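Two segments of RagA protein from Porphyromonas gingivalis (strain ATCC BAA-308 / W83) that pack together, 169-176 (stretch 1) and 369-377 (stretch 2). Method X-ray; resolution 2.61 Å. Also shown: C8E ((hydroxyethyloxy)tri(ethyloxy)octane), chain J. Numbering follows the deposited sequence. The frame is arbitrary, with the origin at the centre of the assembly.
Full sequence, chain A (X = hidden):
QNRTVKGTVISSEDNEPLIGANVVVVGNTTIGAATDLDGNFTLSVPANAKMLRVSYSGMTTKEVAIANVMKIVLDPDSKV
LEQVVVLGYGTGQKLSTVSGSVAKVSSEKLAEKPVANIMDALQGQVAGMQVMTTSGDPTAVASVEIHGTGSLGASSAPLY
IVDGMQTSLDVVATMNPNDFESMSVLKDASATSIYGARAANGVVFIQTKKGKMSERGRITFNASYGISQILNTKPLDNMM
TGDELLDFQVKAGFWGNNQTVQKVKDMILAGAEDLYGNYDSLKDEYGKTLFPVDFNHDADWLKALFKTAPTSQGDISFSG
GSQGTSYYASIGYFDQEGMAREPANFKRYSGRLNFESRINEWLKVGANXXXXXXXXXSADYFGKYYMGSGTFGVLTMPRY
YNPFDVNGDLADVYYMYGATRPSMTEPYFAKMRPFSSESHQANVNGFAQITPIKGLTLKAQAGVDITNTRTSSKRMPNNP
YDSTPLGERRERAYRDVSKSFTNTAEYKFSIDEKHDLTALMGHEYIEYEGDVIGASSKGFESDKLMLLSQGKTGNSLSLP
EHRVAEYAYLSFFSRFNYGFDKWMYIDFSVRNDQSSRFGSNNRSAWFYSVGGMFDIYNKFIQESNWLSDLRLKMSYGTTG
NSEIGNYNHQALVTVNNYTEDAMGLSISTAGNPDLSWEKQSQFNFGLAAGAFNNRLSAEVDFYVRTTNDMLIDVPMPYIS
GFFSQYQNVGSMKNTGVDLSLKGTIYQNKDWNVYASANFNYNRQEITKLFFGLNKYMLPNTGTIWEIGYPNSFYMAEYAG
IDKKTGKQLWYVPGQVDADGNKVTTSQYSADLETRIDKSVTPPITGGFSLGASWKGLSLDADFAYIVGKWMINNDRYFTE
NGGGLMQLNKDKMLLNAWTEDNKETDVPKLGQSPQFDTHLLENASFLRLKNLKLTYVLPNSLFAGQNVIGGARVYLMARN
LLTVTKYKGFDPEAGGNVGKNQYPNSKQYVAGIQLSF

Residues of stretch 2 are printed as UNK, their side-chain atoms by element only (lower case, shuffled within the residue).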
# COMPACT_ATOMS: atom_id res chain seq x y z
N LEU A 169 2.33 18.61 -16.97
CA LEU A 169 3.37 19.58 -16.63
C LEU A 169 4.31 19.02 -15.58
O LEU A 169 5.50 19.34 -15.59
CB LEU A 169 2.76 20.91 -16.17
CG LEU A 169 2.88 22.07 -17.18
CD1 LEU A 169 2.76 23.46 -16.55
CD2 LEU A 169 4.16 21.99 -18.02
N ASP A 170 3.81 18.18 -14.67
CA ASP A 170 4.71 17.53 -13.71
C ASP A 170 5.74 16.66 -14.43
O ASP A 170 6.93 16.68 -14.09
CB ASP A 170 3.91 16.68 -12.72
CG ASP A 170 2.95 17.51 -11.87
OD1 ASP A 170 3.34 18.62 -11.43
OD2 ASP A 170 1.81 17.05 -11.65
N VAL A 171 5.30 15.91 -15.44
CA VAL A 171 6.24 15.08 -16.18
C VAL A 171 7.18 15.98 -16.98
O VAL A 171 8.34 15.62 -17.23
CB VAL A 171 5.46 14.07 -17.07
CG1 VAL A 171 6.37 13.36 -18.06
CG2 VAL A 171 4.72 13.03 -16.22
N VAL A 172 6.72 17.18 -17.35
CA VAL A 172 7.60 18.13 -18.03
C VAL A 172 8.69 18.62 -17.08
O VAL A 172 9.84 18.78 -17.49
CB VAL A 172 6.79 19.31 -18.61
CG1 VAL A 172 7.73 20.41 -19.06
CG2 VAL A 172 5.95 18.85 -19.77
N ALA A 173 8.35 18.85 -15.80
CA ALA A 173 9.36 19.18 -14.80
C ALA A 173 10.41 18.08 -14.59
O ALA A 173 11.54 18.37 -14.18
CB ALA A 173 8.69 19.50 -13.46
N THR A 174 10.06 16.81 -14.84
CA THR A 174 11.05 15.74 -14.71
C THR A 174 11.98 15.66 -15.91
O THR A 174 12.82 14.75 -15.96
CB THR A 174 10.37 14.37 -14.52
OG1 THR A 174 9.73 13.94 -15.74
CG2 THR A 174 9.34 14.40 -13.37
N MET A 175 11.87 16.59 -16.86
CA MET A 175 12.71 16.61 -18.05
C MET A 175 13.76 17.71 -17.94
O MET A 175 13.53 18.76 -17.34
CB MET A 175 11.87 16.84 -19.31
CG MET A 175 10.72 15.85 -19.57
SD MET A 175 10.31 15.92 -21.33
CE MET A 175 9.23 14.50 -21.50
N ASN A 176 14.91 17.46 -18.56
CA ASN A 176 15.99 18.43 -18.59
C ASN A 176 15.71 19.45 -19.69
O ASN A 176 15.78 19.13 -20.88
CB ASN A 176 17.32 17.70 -18.81
CG ASN A 176 18.54 18.62 -18.82
OD1 ASN A 176 18.43 19.85 -18.69
ND2 ASN A 176 19.71 18.02 -18.99
N UNK A 369 13.35 9.01 -26.22
CA UNK A 369 13.23 8.45 -24.88
C UNK A 369 13.72 9.39 -23.78
O UNK A 369 14.71 10.11 -23.95
c UNK A 369 13.64 6.24 -25.96
c UNK A 369 12.25 5.69 -25.69
c UNK A 369 14.68 5.14 -26.22
c UNK A 369 14.02 7.14 -24.80
N UNK A 370 13.02 9.38 -22.65
CA UNK A 370 13.38 10.21 -21.51
C UNK A 370 12.99 9.50 -20.22
O UNK A 370 12.08 8.68 -20.19
o UNK A 370 11.30 11.48 -21.49
c UNK A 370 12.71 11.59 -21.58
N UNK A 371 13.69 9.86 -19.14
CA UNK A 371 13.38 9.27 -17.85
C UNK A 371 14.01 10.09 -16.75
O UNK A 371 14.87 10.94 -16.98
N UNK A 372 13.59 9.80 -15.53
CA UNK A 372 14.02 10.60 -14.40
C UNK A 372 13.77 9.87 -13.10
O UNK A 372 12.81 9.11 -12.97
c UNK A 372 13.28 11.95 -14.38
N UNK A 373 14.67 10.10 -12.14
CA UNK A 373 14.39 9.88 -10.73
C UNK A 373 14.19 11.25 -10.10
O UNK A 373 15.06 12.13 -10.23
c UNK A 373 15.62 7.68 -10.64
c UNK A 373 16.65 6.80 -9.93
c UNK A 373 15.51 9.09 -10.05
c UNK A 373 15.25 8.99 -8.55
N UNK A 374 13.05 11.46 -9.46
CA UNK A 374 12.66 12.79 -9.03
C UNK A 374 12.23 12.74 -7.57
O UNK A 374 11.60 11.78 -7.13
c UNK A 374 11.53 13.34 -9.92
N UNK A 375 12.58 13.80 -6.83
CA UNK A 375 12.21 13.96 -5.42
C UNK A 375 11.45 15.27 -5.28
O UNK A 375 12.02 16.35 -5.50
o UNK A 375 13.73 11.54 -4.58
c UNK A 375 13.44 13.92 -4.52
n UNK A 375 15.55 12.79 -4.99
c UNK A 375 14.26 12.64 -4.70
N UNK A 376 10.17 15.18 -4.95
CA UNK A 376 9.29 16.33 -4.75
C UNK A 376 8.93 16.41 -3.29
O UNK A 376 8.47 15.41 -2.72
c UNK A 376 8.00 16.22 -5.57
c UNK A 376 6.62 16.79 -7.56
n UNK A 376 7.38 14.97 -9.62
n UNK A 376 7.10 16.60 -11.20
n UNK A 376 6.69 17.10 -8.99
c UNK A 376 8.02 16.83 -6.94
c UNK A 376 7.06 16.23 -9.93
N UNK A 377 9.12 17.58 -2.68
CA UNK A 377 8.49 17.91 -1.42
C UNK A 377 7.92 19.31 -1.50
O UNK A 377 8.47 20.20 -2.16
c UNK A 377 9.45 17.83 -0.22
n UNK A 377 10.54 17.26 2.67
c UNK A 377 10.89 16.84 3.88
c UNK A 377 8.69 17.36 1.03
n UNK A 377 10.04 16.92 4.91
n UNK A 377 12.11 16.34 4.07
c UNK A 377 9.25 17.85 2.35
C1 C8E J . 23.42 8.21 -22.36
C2 C8E J . 22.30 7.85 -21.38
C3 C8E J . 20.88 7.91 -21.98
C4 C8E J . 19.81 7.60 -20.91
C5 C8E J . 18.36 7.74 -21.38
C6 C8E J . 17.36 6.96 -20.51
C7 C8E J . 15.91 7.33 -20.86
C8 C8E J . 14.87 6.61 -20.00
O9 C8E J . 14.25 5.57 -20.73
C10 C8E J . 13.47 4.68 -19.93
C11 C8E J . 13.91 3.22 -20.14
O12 C8E J . 13.11 2.49 -21.05
C13 C8E J . 13.88 1.83 -22.05
C14 C8E J . 13.02 1.24 -23.17
O15 C8E J . 13.55 1.54 -24.46
C16 C8E J . 12.58 1.71 -25.48
C17 C8E J . 13.07 1.09 -26.79
O18 C8E J . 12.10 1.16 -27.82
C19 C8E J . 12.45 1.97 -28.93
C20 C8E J . 12.11 1.29 -30.27
O21 C8E J . 11.65 2.23 -31.23
O HOH W 1 14.09 13.26 -18.01

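Position 369 carries four carbons, forked at the second, and reaches nothing on stretch 1; this is Leu 369. CD2 of Leu 369 lies 4.0 Å from C16 of C8E, a carbon of its polyether part.

Position 370 has one carbon and then one oxygen, and its CB points toward stretch 1, where the oxygen lies 3.7 Å from CE of Met 175. One carbon bearing a hydroxyl makes it Ser 370. The small side chain leaves room for the methyl end of Met 175, which comes nearer although its CB sets off sideways, and OG of Ser 370 is satisfied by a hydrogen bond elsewhere in the structure.

Position 371 has no side-chain atoms, so it is Gly 371. An ideal CB would point away from stretch 1 and lie 2.7 Å from C8 of C8E, so the bare backbone leaves room for the detergent chain.

At position 372 a single carbon points toward stretch 1, 3.2 Å from O of Thr 174 and 3.8 Å from CB of Thr 174: Ala 372. A methyl group fits this close approach of the backbones, whose CA atoms of Thr 174 and Ala 372 are 5.9 Å apart.

Position 373 has four carbons, forked at the first, with one arm two carbons long. It is Ile 373, pointing away and making no contact with stretch 1.

Position 374 again has one carbon, 4.2 Å from CG2 of Thr 174: Ala 374.

Position 375 has two carbons, the second carrying one oxygen and one nitrogen: Asn 375, out of reach of stretch 1.

Position 376 shows three carbons, a nitrogen, and a carbon bearing two more nitrogens; a terminal nitrogen lies 2.9 Å from O of Asp 170 and 3.8 Å from CG2 of Thr 174. This is the pattern of Arg 376. Its length suits the wider gap here, and O of Asp 170 lies at the guanidinium edge. OD1 of Asp 170, 4.3 Å from NH2 of Arg 376, adds only opposite charge nearby.

Position 377 repeats that pattern as Arg 377, but lies out of reach.

The contact thus works through alternation along the strand: 370, 372, 374 and 376 face stretch 1. Thr 174 sits at its centre, its OG1 donating to O of Val 171 at 2.6 Å while its methyl meets the strand. A water donates to O of Thr 174 (2.8 Å) and to O of Gly 371 (2.7 Å), joining two carbonyls that cannot bond each other.

Stretch 2 369-377: LSGAIANRR
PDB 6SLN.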